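Local atomic coordinates of eukaryotic translation initiation factor 4 gamma 5 (Trypanosoma cruzi, PDB entry 6OZU), a protein that probably serves as a scaffold in translation initiation, its MIF4G domain being the kind that recruits the RNA helicase eIF4A in related eIF4G factors. Residues Q44-I47 with Q48-N52. Residues are numbered along the deposited sequence; the frame is centred on the assembly and turned at random.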
loop_
_atom_site.group_PDB
_atom_site.type_symbol
_atom_site.label_atom_id
_atom_site.label_comp_id
_atom_site.label_asym_id
_atom_site.label_seq_id
_atom_site.Cartn_x
_atom_site.Cartn_y
_atom_site.Cartn_z
ATOM N N GLN A 44 17.868 -7.792 -2.483
ATOM C CA GLN A 44 16.756 -7.524 -3.410
ATOM C C GLN A 44 15.706 -8.643 -3.348
ATOM O O GLN A 44 14.505 -8.371 -3.432
ATOM C CB GLN A 44 17.282 -7.357 -4.842
ATOM C CG GLN A 44 16.406 -6.501 -5.742
ATOM C CD GLN A 44 17.181 -5.996 -6.936
ATOM O OE1 GLN A 44 18.020 -5.097 -6.827
ATOM N NE2 GLN A 44 16.938 -6.569 -8.105
ATOM N N ASP A 45 16.174 -9.892 -3.157
ATOM C CA ASP A 45 15.352 -11.092 -3.030
ATOM C C ASP A 45 14.524 -11.050 -1.747
ATOM O O ASP A 45 13.342 -11.375 -1.799
ATOM C CB ASP A 45 16.228 -12.346 -3.075
ATOM C CG ASP A 45 15.438 -13.625 -3.019
ATOM O OD1 ASP A 45 14.919 -14.048 -4.072
ATOM O OD2 ASP A 45 15.336 -14.204 -1.921
ATOM N N VAL A 46 15.124 -10.620 -0.614
ATOM C CA VAL A 46 14.440 -10.493 0.680
ATOM C C VAL A 46 13.253 -9.534 0.551
ATOM O O VAL A 46 12.162 -9.832 1.039
ATOM C CB VAL A 46 15.406 -10.060 1.823
ATOM C CG1 VAL A 46 14.643 -9.725 3.114
ATOM C CG2 VAL A 46 16.457 -11.130 2.088
ATOM N N ILE A 47 13.472 -8.388 -0.120
ATOM C CA ILE A 47 12.444 -7.366 -0.304
ATOM C C ILE A 47 11.362 -7.894 -1.255
ATOM O O ILE A 47 10.188 -7.743 -0.935
ATOM C CB ILE A 47 13.054 -5.977 -0.691
ATOM C CG1 ILE A 47 14.095 -5.504 0.350
ATOM C CG2 ILE A 47 11.982 -4.900 -0.937
ATOM C CD1 ILE A 47 13.643 -5.466 1.827
ATOM N N GLN A 48 11.764 -8.587 -2.354
ATOM C CA GLN A 48 10.868 -9.196 -3.347
ATOM C C GLN A 48 9.959 -10.248 -2.680
ATOM O O GLN A 48 8.755 -10.248 -2.921
ATOM C CB GLN A 48 11.691 -9.810 -4.506
ATOM C CG GLN A 48 10.868 -10.445 -5.639
ATOM C CD GLN A 48 10.760 -9.588 -6.887
ATOM O OE1 GLN A 48 11.757 -9.084 -7.425
ATOM N NE2 GLN A 48 9.541 -9.423 -7.393
ATOM N N VAL A 49 10.530 -11.098 -1.807
ATOM C CA VAL A 49 9.826 -12.152 -1.065
ATOM C C VAL A 49 8.722 -11.573 -0.178
ATOM O O VAL A 49 7.575 -12.020 -0.264
ATOM C CB VAL A 49 10.828 -13.066 -0.287
ATOM C CG1 VAL A 49 10.146 -13.854 0.837
ATOM C CG2 VAL A 49 11.529 -14.010 -1.238
ATOM N N ILE A 50 9.063 -10.576 0.657
ATOM C CA ILE A 50 8.104 -9.939 1.559
ATOM C C ILE A 50 6.987 -9.248 0.748
ATOM O O ILE A 50 5.808 -9.418 1.076
ATOM C CB ILE A 50 8.818 -8.983 2.568
ATOM C CG1 ILE A 50 9.913 -9.735 3.387
ATOM C CG2 ILE A 50 7.796 -8.283 3.486
ATOM C CD1 ILE A 50 10.909 -8.887 4.117
ATOM N N PHE A 51 7.355 -8.519 -0.337
ATOM C CA PHE A 51 6.401 -7.812 -1.195
ATOM C C PHE A 51 5.422 -8.760 -1.945
ATOM O O PHE A 51 4.252 -8.399 -2.106
ATOM C CB PHE A 51 7.119 -6.849 -2.143
ATOM C CG PHE A 51 7.319 -5.453 -1.582
ATOM C CD1 PHE A 51 8.072 -5.246 -0.430
ATOM C CD2 PHE A 51 6.795 -4.344 -2.235
ATOM C CE1 PHE A 51 8.245 -3.961 0.088
ATOM C CE2 PHE A 51 6.994 -3.055 -1.729
ATOM C CZ PHE A 51 7.716 -2.873 -0.573
ATOM N N ASN A 52 5.880 -9.978 -2.336
ATOM C CA ASN A 52 5.019 -10.973 -2.993
ATOM C C ASN A 52 4.042 -11.630 -2.005
ATOM O O ASN A 52 2.841 -11.740 -2.294
ATOM C CB ASN A 52 5.836 -12.010 -3.754
ATOM C CG ASN A 52 6.445 -11.512 -5.048
ATOM O OD1 ASN A 52 6.085 -10.448 -5.577
ATOM N ND2 ASN A 52 7.375 -12.284 -5.599
#
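The ring of Phe51 lies beside Ile47 one helical turn back, its CD1–CE1 side turned to the methyl CG2 of Ile47, with CD1 to CG2 at 4.0 Å. All of this lies on helix 40-53 of the MIF4G domain, a HEAT-like stack of helices. The carbonyl oxygen of Ile47 approaches the same ring obliquely, and the ring of Phe138 stacks with it edge-to-face (T-shaped). A second flat group, the carboxylate of Asp45, has OD2 3.9 Å from CG2 of Val49; OD2 is hydrogen-bonded to His8, and Arg5 makes a weak, long ion pair with OD1.

Residues 44-52 are regular α-helix, with four successive i to i+4 bonds joining 44-47 to 48-51. The bond from Val49 N to Asp45 O is the shortest of them at 2.8 Å, and that from Ile50 N to Val46 O the straightest, with an N-H...O angle of 168°.

Two apolar pairs four residues apart, Val46 with Ile50 and Ile47 with Phe51, line up along the helix. Ile47 holds CG2 anti to its own nitrogen (CG1 at chi1 -56°), and this puts that methyl beside the ring while Ile47 also touches Leu73. Val46 and Ile50 project in the same direction and meet at CG1 and CD1, 4.0 Å apart. Val46 faces Leu7 and Val11 of helix 6-17, whereas Ile50 packs on Tyr66 and Val70 of helix 63-76, so this pair bridges two neighbouring helices. Gln44, Gln48 and Phe51 reach helix 82-112.

Two aliphatic branches lie beside the very oxygens that accept the helical bonds from their own backbone nitrogens: CG1 of Ile50 is 3.3 Å from Val46 O, and CG2 of Val49 lies 3.2 Å from Asp45 O.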